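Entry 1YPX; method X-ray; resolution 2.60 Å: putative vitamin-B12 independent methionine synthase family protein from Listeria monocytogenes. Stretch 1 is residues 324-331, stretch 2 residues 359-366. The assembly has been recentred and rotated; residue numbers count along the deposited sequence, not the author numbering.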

# COMPACT_ATOMS: atom_id res chain seq x y z
N PRO A 324 23.04 -1.24 -2.07
CA PRO A 324 23.47 -0.24 -1.09
C PRO A 324 22.50 0.11 0.05
O PRO A 324 21.32 0.35 -0.17
CB PRO A 324 23.86 0.97 -1.95
CG PRO A 324 23.20 0.74 -3.27
CD PRO A 324 23.27 -0.76 -3.44
N LEU A 325 23.03 0.13 1.27
CA LEU A 325 22.24 0.43 2.46
C LEU A 325 21.61 1.81 2.32
O LEU A 325 20.57 2.10 2.93
CB LEU A 325 23.15 0.39 3.71
CG LEU A 325 22.54 0.56 5.11
CD1 LEU A 325 21.82 -0.72 5.54
CD2 LEU A 325 23.65 0.88 6.09
N SER A 326 22.24 2.65 1.50
CA SER A 326 21.78 4.01 1.25
C SER A 326 20.34 4.03 0.71
O SER A 326 19.61 5.00 0.89
CB SER A 326 22.70 4.70 0.24
OG SER A 326 22.78 3.97 -0.98
N GLN A 327 19.95 2.95 0.05
CA GLN A 327 18.61 2.88 -0.52
C GLN A 327 17.76 1.74 0.02
O GLN A 327 17.00 1.14 -0.73
CB GLN A 327 18.70 2.80 -2.05
CG GLN A 327 19.80 1.89 -2.57
CD GLN A 327 19.85 1.86 -4.08
OE1 GLN A 327 18.89 1.46 -4.74
NE2 GLN A 327 20.98 2.28 -4.64
N LEU A 328 17.88 1.45 1.30
CA LEU A 328 17.07 0.39 1.89
C LEU A 328 16.29 0.98 3.06
O LEU A 328 16.74 1.93 3.72
CB LEU A 328 17.94 -0.79 2.34
CG LEU A 328 18.67 -1.61 1.25
CD1 LEU A 328 19.48 -2.75 1.88
CD2 LEU A 328 17.65 -2.19 0.28
N ARG A 329 15.10 0.44 3.30
CA ARG A 329 14.24 0.90 4.39
C ARG A 329 13.74 -0.29 5.19
O ARG A 329 13.80 -1.41 4.73
CB ARG A 329 13.05 1.70 3.84
CG ARG A 329 13.33 3.18 3.55
CD ARG A 329 14.42 3.37 2.54
NE ARG A 329 14.70 4.78 2.25
CZ ARG A 329 15.89 5.24 1.90
NH1 ARG A 329 16.93 4.43 1.79
NH2 ARG A 329 16.05 6.52 1.62
N LEU A 330 13.26 -0.01 6.39
CA LEU A 330 12.77 -1.02 7.30
C LEU A 330 11.29 -0.76 7.62
O LEU A 330 10.79 0.36 7.45
CB LEU A 330 13.59 -0.95 8.58
CG LEU A 330 13.24 -1.93 9.69
CD1 LEU A 330 13.47 -3.34 9.20
CD2 LEU A 330 14.09 -1.63 10.93
N SER A 331 10.60 -1.79 8.08
CA SER A 331 9.20 -1.66 8.42
C SER A 331 8.74 -3.00 8.87
O SER A 331 9.49 -3.97 8.78
CB SER A 331 8.37 -1.33 7.19
OG SER A 331 8.17 -2.51 6.44
N ARG A 359 13.45 2.85 16.34
CA ARG A 359 14.72 2.73 17.05
C ARG A 359 15.76 2.05 16.17
O ARG A 359 16.87 2.55 15.98
CB ARG A 359 14.52 1.93 18.33
CG ARG A 359 15.72 1.78 19.24
CD ARG A 359 15.37 0.73 20.28
NE ARG A 359 13.91 0.74 20.49
CZ ARG A 359 13.22 -0.28 20.98
NH1 ARG A 359 11.90 -0.18 21.12
NH2 ARG A 359 13.85 -1.40 21.32
N LEU A 360 15.39 0.90 15.62
CA LEU A 360 16.29 0.15 14.76
C LEU A 360 16.78 0.99 13.57
O LEU A 360 17.98 1.07 13.32
CB LEU A 360 15.60 -1.12 14.26
CG LEU A 360 15.71 -2.38 15.14
CD1 LEU A 360 17.14 -2.89 15.06
CD2 LEU A 360 15.33 -2.09 16.60
N ALA A 361 15.85 1.60 12.85
CA ALA A 361 16.17 2.41 11.69
C ALA A 361 17.04 3.59 12.08
O ALA A 361 17.79 4.13 11.27
CB ALA A 361 14.89 2.92 11.02
N ASN A 362 16.92 4.01 13.33
CA ASN A 362 17.71 5.13 13.76
C ASN A 362 19.16 4.73 13.96
O ASN A 362 20.06 5.33 13.37
CB ASN A 362 17.14 5.73 15.05
CG ASN A 362 17.85 7.02 15.44
OD1 ASN A 362 18.01 7.92 14.61
ND2 ASN A 362 18.28 7.11 16.69
N ASP A 363 19.39 3.71 14.78
CA ASP A 363 20.77 3.29 15.00
C ASP A 363 21.38 2.57 13.79
O ASP A 363 22.58 2.30 13.77
CB ASP A 363 20.91 2.44 16.27
CG ASP A 363 20.05 1.20 16.25
OD1 ASP A 363 19.99 0.56 15.18
OD2 ASP A 363 19.48 0.85 17.31
N ILE A 364 20.57 2.28 12.77
CA ILE A 364 21.09 1.63 11.57
C ILE A 364 21.34 2.67 10.50
O ILE A 364 22.41 2.71 9.90
CB ILE A 364 20.14 0.58 10.97
CG1 ILE A 364 20.10 -0.66 11.87
CG2 ILE A 364 20.60 0.17 9.57
CD1 ILE A 364 19.22 -1.74 11.34
N TRP A 365 20.34 3.51 10.26
CA TRP A 365 20.48 4.55 9.26
C TRP A 365 20.86 5.88 9.89
O TRP A 365 20.55 6.15 11.06
CB TRP A 365 19.17 4.64 8.45
CG TRP A 365 19.05 3.47 7.47
CD1 TRP A 365 19.76 3.29 6.31
CD2 TRP A 365 18.22 2.30 7.61
NE1 TRP A 365 19.43 2.08 5.73
CE2 TRP A 365 18.49 1.46 6.50
CE3 TRP A 365 17.28 1.88 8.57
CZ2 TRP A 365 17.86 0.22 6.32
CZ3 TRP A 365 16.65 0.65 8.39
CH2 TRP A 365 16.94 -0.17 7.27
N GLY A 366 21.55 6.72 9.13
CA GLY A 366 21.98 8.00 9.65
C GLY A 366 23.48 8.04 9.89
O GLY A 366 23.95 7.94 11.02

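The apolar centre of the contact is the indole of W365, which loses 113 Å² of surface to stretch 1, more than any other residue of the pair; the whole contact buries 325 Å², both sides summed. Its CA-to-CB bond points sideways, but with chi1 at -75° (m) and chi2 at -73° the end of the side chain comes nearer, and the ring meets L325, L328, R329 and L330. The closest carbon contact at the six-membered ring is CB of L330 to CZ3 of W365, 3.5 Å, an oblique approach to the indole. L328 adds a looser apolar contact, its CB 4.1 Å from CZ2 of W365, and the backbone C of R329 lies 3.8 Å from CH2 of W365.

L330 belongs to the strand that begins at L328, and its CB points toward the helix of stretch 2. Its CA is 6.5 Å from the CA of A361, a spacing close enough for the leucine side chain to reach the helix directly. Here CD2 of L330 lies 3.7 Å from CB of L360 and 4.1 Å from the backbone N of A361. The small side chain of A361 also points toward stretch 1, yet comes no nearer than 4.6 Å. L330 thus touches both the helix and the tryptophan that follows it.

The helix ends at I364, just before the tryptophan. W365 is the first residue to leave helical phi/psi (-98/152), although its N still donates to O of A361 at 2.8 Å, which ties the start of the departing chain to the last turn. Just before it, I364 points toward stretch 1 and makes a marginal apolar contact, its CG2 4.3 Å from CD1 of L325.

At the polar edge, the indole nitrogen finds a backbone acceptor: NE1 of W365 donates to O of L325 over 3.0 Å, with an N-H...O angle of 148°. The oxygen sits at the ring edge near its plane, where the N-H bond points. This is the one hydrogen bond between the stretches. O of L328 is also near, 3.4 Å from NE1 of W365, but the angle is too poor for a bond.

Both carbonyls also accept hydrogen bonds within stretch 1. N of L328 donates to O of L325 at 3.2 Å, so that oxygen accepts two hydrogen bonds. R329, whose CB points away from stretch 2, directs NH1 to O of S326 at 2.9 Å and to O of L328 at 3.2 Å, linking S326 and L328 through one side chain.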